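Local coordinates for protein sensor histidine kinase PdtaS (Mycobacterium tuberculosis, PDB 2YKF) that probably senses nutrient deprivation through c-di-GMP and autophosphorylates on histidine to signal to PdtaR, represented here by its GAF and PAS sensor region, at residues Leu34-Phe39 and Pro61-Thr66; Asp41-Val46 and Thr129-Glu134. All blocks are in the same frame, centred on the assembly; numbering follows the deposited sequence.

Contact 1 of 2, residues Leu34-Phe39 and Pro61-Thr66; sequences LADLSF and PNTGPT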
ATOM      1  N   LEU A  34       1.973  -5.544   9.771  1.00 25.72           N
ATOM      2  CA  LEU A  34       1.340  -6.708  10.394  1.00 25.20           C
ATOM      3  C   LEU A  34      -0.089  -7.010   9.859  1.00 24.45           C
ATOM      4  O   LEU A  34      -0.382  -8.160   9.517  1.00 24.15           O
ATOM      5  CB  LEU A  34       1.340  -6.473  11.917  1.00 25.95           C
ATOM      6  CG  LEU A  34       0.664  -7.561  12.740  1.00 30.75           C
ATOM      7  CD1 LEU A  34       1.410  -8.933  12.610  1.00 29.79           C
ATOM      8  CD2 LEU A  34       0.622  -7.071  14.194  1.00 33.83           C
ATOM      9  N   ALA A  35      -0.953  -5.980   9.750  1.00 24.44           N
ATOM     10  CA  ALA A  35      -2.332  -6.140   9.240  1.00 23.22           C
ATOM     11  C   ALA A  35      -2.264  -6.659   7.788  1.00 24.56           C
ATOM     12  O   ALA A  35      -2.973  -7.627   7.438  1.00 23.90           O
ATOM     13  CB  ALA A  35      -3.080  -4.819   9.288  1.00 21.76           C
ATOM     14  N   ASP A  36      -1.317  -6.134   6.995  1.00 21.94           N
ATOM     15  CA  ASP A  36      -1.201  -6.600   5.604  1.00 23.39           C
ATOM     16  C   ASP A  36      -0.731  -8.063   5.499  1.00 24.15           C
ATOM     17  O   ASP A  36      -1.248  -8.847   4.666  1.00 23.85           O
ATOM     18  CB  ASP A  36      -0.225  -5.759   4.814  1.00 21.50           C
ATOM     19  CG  ASP A  36      -0.784  -4.296   4.535  1.00 27.83           C
ATOM     20  OD1 ASP A  36      -1.975  -4.057   4.850  1.00 26.88           O
ATOM     21  OD2 ASP A  36      -0.026  -3.442   4.024  1.00 27.03           O
ATOM     22  N   LEU A  37       0.322  -8.390   6.240  1.00 24.77           N
ATOM     23  CA  LEU A  37       0.839  -9.780   6.207  1.00 24.67           C
ATOM     24  C   LEU A  37      -0.156 -10.770   6.802  1.00 25.76           C
ATOM     25  O   LEU A  37      -0.103 -11.959   6.476  1.00 29.87           O
ATOM     26  CB  LEU A  37       2.139  -9.847   6.965  1.00 25.16           C
ATOM     27  CG  LEU A  37       3.388  -9.126   6.457  1.00 20.44           C
ATOM     28  CD1 LEU A  37       4.420  -9.136   7.570  1.00 26.41           C
ATOM     29  CD2 LEU A  37       3.928  -9.747   5.225  1.00 25.72           C
ATOM     30  N   SER A  38      -0.982 -10.311   7.740  1.00 26.50           N
ATOM     31  CA  SER A  38      -1.985 -11.187   8.363  1.00 28.64           C
ATOM     32  C   SER A  38      -3.276 -11.264   7.531  1.00 28.77           C
ATOM     33  O   SER A  38      -4.131 -12.073   7.849  1.00 29.05           O
ATOM     34  CB  SER A  38      -2.382 -10.693   9.761  1.00 27.99           C
ATOM     35  OG  SER A  38      -1.274 -10.471  10.610  1.00 31.49           O
ATOM     36  N   PHE A  39      -3.477 -10.359   6.542  1.00 29.97           N
ATOM     37  CA  PHE A  39      -4.790 -10.216   5.894  1.00 28.81           C
ATOM     38  C   PHE A  39      -5.907 -10.058   6.930  1.00 29.70           C
ATOM     39  O   PHE A  39      -7.001 -10.667   6.790  1.00 31.09           O
ATOM     40  CB  PHE A  39      -5.101 -11.442   4.977  1.00 31.52           C
ATOM     41  CG  PHE A  39      -4.002 -11.758   4.017  1.00 30.44           C
ATOM     42  CD1 PHE A  39      -3.958 -11.146   2.773  1.00 29.41           C
ATOM     43  CD2 PHE A  39      -2.992 -12.642   4.345  1.00 31.41           C
ATOM     44  CE1 PHE A  39      -2.921 -11.404   1.891  1.00 31.99           C
ATOM     45  CE2 PHE A  39      -1.946 -12.873   3.476  1.00 28.37           C
ATOM     46  CZ  PHE A  39      -1.920 -12.280   2.234  1.00 31.73           C
ATOM     47  N   PRO A  61      -6.430  -4.310   7.166  1.00 26.69           N
ATOM     48  CA  PRO A  61      -5.471  -4.753   6.141  1.00 25.78           C
ATOM     49  C   PRO A  61      -5.712  -4.069   4.772  1.00 28.58           C
ATOM     50  O   PRO A  61      -6.859  -3.805   4.400  1.00 26.14           O
ATOM     51  CB  PRO A  61      -5.773  -6.247   6.018  1.00 27.33           C
ATOM     52  CG  PRO A  61      -7.261  -6.373   6.382  1.00 26.50           C
ATOM     53  CD  PRO A  61      -7.558  -5.239   7.344  1.00 26.39           C
ATOM     54  N   ASN A  62      -4.626  -3.743   4.051  1.00 27.96           N
ATOM     55  CA  ASN A  62      -4.793  -3.288   2.687  1.00 28.22           C
ATOM     56  C   ASN A  62      -4.797  -4.409   1.690  1.00 26.61           C
ATOM     57  O   ASN A  62      -5.132  -4.164   0.549  1.00 24.96           O
ATOM     58  CB  ASN A  62      -3.700  -2.267   2.314  1.00 28.22           C
ATOM     59  CG  ASN A  62      -3.971  -0.902   2.986  1.00 30.03           C
ATOM     60  OD1 ASN A  62      -5.103  -0.613   3.383  1.00 32.23           O
ATOM     61  ND2 ASN A  62      -2.981  -0.085   3.081  1.00 31.20           N
ATOM     62  N   THR A  63      -4.454  -5.616   2.122  1.00 24.71           N
ATOM     63  CA  THR A  63      -4.326  -6.766   1.216  1.00 26.74           C
ATOM     64  C   THR A  63      -5.601  -7.651   1.239  1.00 28.46           C
ATOM     65  O   THR A  63      -5.644  -8.671   0.581  1.00 29.27           O
ATOM     66  CB  THR A  63      -3.187  -7.647   1.715  1.00 28.18           C
ATOM     67  OG1 THR A  63      -3.388  -7.838   3.126  1.00 23.81           O
ATOM     68  CG2 THR A  63      -1.824  -6.926   1.485  1.00 25.89           C
ATOM     69  N   GLY A  64      -6.613  -7.297   2.024  1.00 29.91           N
ATOM     70  CA  GLY A  64      -7.901  -8.040   1.936  1.00 30.30           C
ATOM     71  C   GLY A  64      -9.028  -7.276   2.593  1.00 30.75           C
ATOM     72  O   GLY A  64      -8.799  -6.209   3.202  1.00 30.85           O
ATOM     73  N   PRO A  65     -10.272  -7.797   2.508  1.00 32.32           N
ATOM     74  CA  PRO A  65     -11.408  -7.081   3.185  1.00 32.43           C
ATOM     75  C   PRO A  65     -11.301  -6.956   4.686  1.00 31.73           C
ATOM     76  O   PRO A  65     -10.771  -7.836   5.334  1.00 31.98           O
ATOM     77  CB  PRO A  65     -12.632  -7.967   2.844  1.00 35.20           C
ATOM     78  CG  PRO A  65     -12.079  -9.285   2.502  1.00 33.56           C
ATOM     79  CD  PRO A  65     -10.752  -9.014   1.800  1.00 32.97           C
ATOM     80  N   THR A  66     -11.848  -5.875   5.235  1.00 30.96           N
ATOM     81  CA  THR A  66     -11.955  -5.716   6.677  1.00 29.81           C
ATOM     82  C   THR A  66     -13.198  -6.516   7.181  1.00 31.64           C
ATOM     83  O   THR A  66     -14.113  -6.748   6.424  1.00 30.78           O
ATOM     84  CB  THR A  66     -12.122  -4.223   7.035  1.00 28.83           C
ATOM     85  OG1 THR A  66     -12.079  -4.044   8.440  1.00 28.34           O
ATOM     86  CG2 THR A  66     -13.488  -3.661   6.567  1.00 27.00           C
TER
HETATM   87  O   HOH W   1      -0.362  -1.259   2.858  1.00 28.64           O
HETATM   88  O   HOH W   2      -8.668  -9.747   4.935  1.00 30.27           O

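Contact 2 of 2, residues Asp41-Val46 and Thr129-Glu134; sequences DYLMWV and TRHQPE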
ATOM      1  N   ASP A  41      -7.683  -7.488  10.379  1.00 27.51           N
ATOM      2  CA  ASP A  41      -7.802  -6.311  11.184  1.00 27.64           C
ATOM      3  C   ASP A  41      -7.138  -6.444  12.569  1.00 29.73           C
ATOM      4  O   ASP A  41      -7.142  -7.539  13.170  1.00 28.62           O
ATOM      5  CB  ASP A  41      -9.298  -6.041  11.436  1.00 28.32           C
ATOM      6  CG  ASP A  41     -10.041  -5.774  10.191  1.00 30.62           C
ATOM      7  OD1 ASP A  41     -10.007  -4.583   9.805  1.00 29.68           O
ATOM      8  OD2 ASP A  41     -10.687  -6.710   9.615  1.00 31.25           O
ATOM      9  N   TYR A  42      -6.569  -5.351  13.110  1.00 28.58           N
ATOM     10  CA  TYR A  42      -6.112  -5.430  14.530  1.00 28.57           C
ATOM     11  C   TYR A  42      -6.705  -4.300  15.297  1.00 30.20           C
ATOM     12  O   TYR A  42      -6.854  -3.139  14.753  1.00 27.73           O
ATOM     13  CB  TYR A  42      -4.562  -5.307  14.638  1.00 29.13           C
ATOM     14  CG  TYR A  42      -3.852  -6.583  14.232  1.00 29.24           C
ATOM     15  CD1 TYR A  42      -3.574  -6.861  12.886  1.00 30.57           C
ATOM     16  CD2 TYR A  42      -3.480  -7.545  15.219  1.00 33.71           C
ATOM     17  CE1 TYR A  42      -2.984  -8.076  12.511  1.00 29.90           C
ATOM     18  CE2 TYR A  42      -2.881  -8.722  14.882  1.00 31.56           C
ATOM     19  CZ  TYR A  42      -2.590  -8.975  13.528  1.00 31.98           C
ATOM     20  OH  TYR A  42      -1.944 -10.128  13.216  1.00 30.52           O
ATOM     21  N   LEU A  43      -6.972  -4.552  16.575  1.00 28.11           N
ATOM     22  CA  LEU A  43      -7.348  -3.498  17.461  1.00 28.81           C
ATOM     23  C   LEU A  43      -6.330  -3.501  18.582  1.00 29.06           C
ATOM     24  O   LEU A  43      -5.894  -4.541  18.940  1.00 29.33           O
ATOM     25  CB  LEU A  43      -8.731  -3.770  18.020  1.00 29.44           C
ATOM     26  CG  LEU A  43      -9.956  -3.182  17.323  1.00 33.58           C
ATOM     27  CD1 LEU A  43     -10.021  -3.339  15.881  1.00 36.67           C
ATOM     28  CD2 LEU A  43     -11.225  -3.769  17.974  1.00 31.58           C
ATOM     29  N   MET A  44      -6.003  -2.345  19.141  1.00 26.34           N
ATOM     30  CA  MET A  44      -5.090  -2.273  20.266  1.00 29.44           C
ATOM     31  C   MET A  44      -5.870  -1.885  21.524  1.00 30.32           C
ATOM     32  O   MET A  44      -6.549  -0.890  21.542  1.00 32.04           O
ATOM     33  CB  MET A  44      -4.026  -1.219  20.035  1.00 27.38           C
ATOM     34  CG  MET A  44      -3.043  -1.126  21.216  1.00 31.54           C
ATOM     35  SD  MET A  44      -1.801   0.196  20.963  1.00 32.15           S
ATOM     36  CE  MET A  44      -0.681  -0.800  20.023  1.00 32.05           C
ATOM     37  N   TRP A  45      -5.714  -2.675  22.580  1.00 31.64           N
ATOM     38  CA  TRP A  45      -6.464  -2.454  23.850  1.00 32.33           C
ATOM     39  C   TRP A  45      -5.502  -2.150  24.965  1.00 32.45           C
ATOM     40  O   TRP A  45      -4.434  -2.784  25.041  1.00 32.11           O
ATOM     41  CB  TRP A  45      -7.207  -3.727  24.227  1.00 31.64           C
ATOM     42  CG  TRP A  45      -8.225  -4.106  23.216  1.00 32.21           C
ATOM     43  CD1 TRP A  45      -8.091  -4.953  22.189  1.00 31.30           C
ATOM     44  CD2 TRP A  45      -9.544  -3.630  23.184  1.00 31.47           C
ATOM     45  NE1 TRP A  45      -9.265  -5.033  21.461  1.00 32.36           N
ATOM     46  CE2 TRP A  45     -10.186  -4.233  22.079  1.00 36.97           C
ATOM     47  CE3 TRP A  45     -10.276  -2.791  24.020  1.00 33.17           C
ATOM     48  CZ2 TRP A  45     -11.546  -3.998  21.773  1.00 35.33           C
ATOM     49  CZ3 TRP A  45     -11.624  -2.535  23.699  1.00 34.22           C
ATOM     50  CH2 TRP A  45     -12.226  -3.121  22.583  1.00 33.56           C
ATOM     51  N   VAL A  46      -5.833  -1.140  25.780  1.00 31.27           N
ATOM     52  CA  VAL A  46      -5.106  -0.861  27.030  1.00 32.75           C
ATOM     53  C   VAL A  46      -6.069  -1.063  28.244  1.00 36.51           C
ATOM     54  O   VAL A  46      -7.297  -1.187  28.037  1.00 35.10           O
ATOM     55  CB  VAL A  46      -4.411   0.528  27.081  1.00 31.81           C
ATOM     56  CG1 VAL A  46      -3.269   0.635  25.956  1.00 28.42           C
ATOM     57  CG2 VAL A  46      -5.426   1.728  26.970  1.00 32.00           C
ATOM     58  N   THR A 129      -6.139  -7.413  19.460  1.00 31.26           N
ATOM     59  CA  THR A 129      -7.037  -8.479  18.955  1.00 32.54           C
ATOM     60  C   THR A 129      -6.995  -8.495  17.440  1.00 34.34           C
ATOM     61  O   THR A 129      -6.976  -7.408  16.804  1.00 32.47           O
ATOM     62  CB  THR A 129      -8.477  -8.292  19.476  1.00 32.46           C
ATOM     63  OG1 THR A 129      -8.937  -6.945  19.179  1.00 35.02           O
ATOM     64  CG2 THR A 129      -8.509  -8.578  21.065  1.00 32.77           C
ATOM     65  N   ARG A 130      -6.897  -9.698  16.870  1.00 33.00           N
ATOM     66  CA  ARG A 130      -6.887  -9.902  15.437  1.00 34.72           C
ATOM     67  C   ARG A 130      -8.293 -10.383  14.949  1.00 35.16           C
ATOM     68  O   ARG A 130      -8.892 -11.284  15.561  1.00 35.69           O
ATOM     69  CB  ARG A 130      -5.816 -10.943  15.098  1.00 34.46           C
ATOM     70  CG  ARG A 130      -5.618 -11.312  13.631  1.00 39.00           C
ATOM     71  CD  ARG A 130      -4.462 -12.378  13.490  1.00 43.23           C
ATOM     72  NE  ARG A 130      -4.268 -12.942  12.116  1.00 46.74           N
ATOM     73  CZ  ARG A 130      -3.197 -13.664  11.720  1.00 48.04           C
ATOM     74  NH1 ARG A 130      -2.189 -13.918  12.560  1.00 46.51           N
ATOM     75  NH2 ARG A 130      -3.106 -14.118  10.468  1.00 47.70           N
ATOM     76  N   HIS A 131      -8.834  -9.780  13.897  1.00 32.74           N
ATOM     77  CA  HIS A 131     -10.159 -10.163  13.429  1.00 33.38           C
ATOM     78  C   HIS A 131     -10.032 -10.390  11.956  1.00 34.84           C
ATOM     79  O   HIS A 131      -9.376  -9.588  11.264  1.00 32.00           O
ATOM     80  CB  HIS A 131     -11.125  -9.025  13.669  1.00 34.71           C
ATOM     81  CG  HIS A 131     -11.113  -8.482  15.067  1.00 36.90           C
ATOM     82  ND1 HIS A 131     -12.221  -8.524  15.887  1.00 40.92           N
ATOM     83  CD2 HIS A 131     -10.165  -7.795  15.750  1.00 38.60           C
ATOM     84  CE1 HIS A 131     -11.938  -7.919  17.033  1.00 43.11           C
ATOM     85  NE2 HIS A 131     -10.701  -7.453  16.966  1.00 38.89           N
ATOM     86  N   GLN A 132     -10.604 -11.472  11.441  1.00 34.50           N
ATOM     87  CA  GLN A 132     -10.477 -11.733  10.039  1.00 38.36           C
ATOM     88  C   GLN A 132     -11.652 -12.501   9.492  1.00 39.58           C
ATOM     89  O   GLN A 132     -12.431 -13.036  10.281  1.00 39.84           O
ATOM     90  CB  GLN A 132      -9.175 -12.484   9.796  1.00 38.92           C
ATOM     91  CG  GLN A 132      -9.164 -13.932  10.274  1.00 46.00           C
ATOM     92  CD  GLN A 132      -7.749 -14.517  10.232  1.00 52.74           C
ATOM     93  OE1 GLN A 132      -7.082 -14.515   9.183  1.00 51.68           O
ATOM     94  NE2 GLN A 132      -7.284 -15.000  11.376  1.00 56.26           N
ATOM     95  N   PRO A 133     -11.792 -12.553   8.150  1.00 42.03           N
ATOM     96  CA  PRO A 133     -12.968 -13.180   7.562  1.00 44.83           C
ATOM     97  C   PRO A 133     -13.111 -14.620   7.992  1.00 47.84           C
ATOM     98  O   PRO A 133     -12.095 -15.293   8.288  1.00 46.92           O
ATOM     99  CB  PRO A 133     -12.703 -13.082   6.063  1.00 44.45           C
ATOM    100  CG  PRO A 133     -11.768 -11.900   5.923  1.00 41.77           C
ATOM    101  CD  PRO A 133     -10.876 -12.058   7.098  1.00 40.70           C
ATOM    102  N   GLU A 134     -14.366 -15.067   8.112  1.00 52.29           N
ATOM    103  CA  GLU A 134     -14.653 -16.490   8.402  1.00 57.81           C
ATOM    104  C   GLU A 134     -14.029 -17.333   7.287  1.00 60.01           C
ATOM    105  O   GLU A 134     -13.856 -16.827   6.145  1.00 60.06           O
ATOM    106  CB  GLU A 134     -16.160 -16.782   8.604  1.00 58.42           C
ATOM    107  CG  GLU A 134     -17.101 -16.427   7.444  1.00 63.67           C
ATOM    108  CD  GLU A 134     -18.349 -17.362   7.367  1.00 72.00           C
ATOM    109  OE1 GLU A 134     -18.500 -18.276   8.239  1.00 73.73           O
ATOM    110  OE2 GLU A 134     -19.162 -17.195   6.414  1.00 73.19           O
TER

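Contact 1 of 2, residues Leu34-Phe39 and Pro61-Thr66
The ring of F39 meets T63 at about a right angle between the side chains: the backbone O of T63 lies in the ring plane at its edge, 3.7 Å from F39 CD1, while T63 OG1 approaches the same carbon obliquely. Over one face, above the ring centre, sits the backbone O of D36, 3.9 Å from the plane. The second flat group, the D36 carboxylate, is turned 40° from the amide plane of N62. Its OD1 takes the backbone N-H of N62 on the syn side, 31° out of the carboxylate plane, in a nearly straight bond (N62 N to D36 OD1 2.8 Å). Q32 also donates to this oxygen, and a water joins D36 OD2 to N62 ND2; the latter binds D181 of the second subunit too.

D36 O has a second role, accepting from T63 OG1 at 2.8 Å, in the carbonyl plane and on a lone pair. T63 holds OG1 between its backbone N and carbonyl carbon (chi1 48°), and its methyl CG2 packs on D36 CB at 3.9 Å. Beside this polar core P61 CB presses on A35 O, 3.4 Å away, and reaches the carbonyl carbon of F39.

The last turn of helix 18-38 is thus tied to the loop after strand 53-59 through side chains and carbonyls near its C-terminus. F39, with positive phi, is the C' residue of a Schellman motif, in which A40 N returns to A35 O and F39 N makes a weak bond to D36 O. In this predicted GAF region the loop therefore packs against a Schellman-capped helix end.

Contact 2 of 2, residues Asp41-Val46 and Thr129-Glu134
D41 and H131 are joined by two backbone hydrogen bonds, D41 N to H131 O at 2.8 Å and H131 N to D41 O at 2.9 Å. L43 and T129 form the other hydrogen-bonded pair of this antiparallel register, and Y42 with R130 is the non-hydrogen-bonded pair between them. Among the side chains, T129 OG1 receives the indole N-H of W45, with W45 NE1 3.0 Å away and the hydroxyl oxygen lying in the ring plane at its edge. The same oxygen is hydrogen-bonded to H131 NE2 at 2.9 Å, so it is gripped by two ring nitrogens. With OG1 between the backbone N and the carbonyl carbon (chi1 53°), T129 also touches L43 CB, and its CG2 rests by W45 NE1 and CD1.

On the other face of the sheet Y42 and R130 run side by side, pointing the same way. R130, extended from CG to NE, lays its CG 4.3 Å from the Y42 ring centroid in an off-centre CH-pi contact, and its CD comes within 3.4 Å of Y42 OH. That hydroxyl is hydrogen-bonded to S38 OG.

Strands 41-47 and 123-131 are neighbours inside the antiparallel sheet, flanked by strands 53-59 and 114-120. Helix 18-38 packs on the Y42 and R130 face, W31 and L34 touching the tyrosine, whereas on the L43 face H131 meets the ring of H111.

The two contacts lie about 11 Å apart, centre to centre, within the predicted GAF region, and their segments alternate along the chain: 34-39, 41-46, 61-66, then 129-134. Helix 18-38 leads almost directly into strand 41-47, so only two residues, F39 and A40, separate the helix end of contact 1 from the central strand of contact 2. They also touch in space: T66 OG1 probably hydrogen-bonds D41 OD1, P61 CD packs on the same oxygen, and L34 CD1 lies against Y42 OH. The helix C-terminus, the loop after strand 53-59 and two adjacent strands of the five-stranded sheet are thereby joined into one corner of the sensor domain.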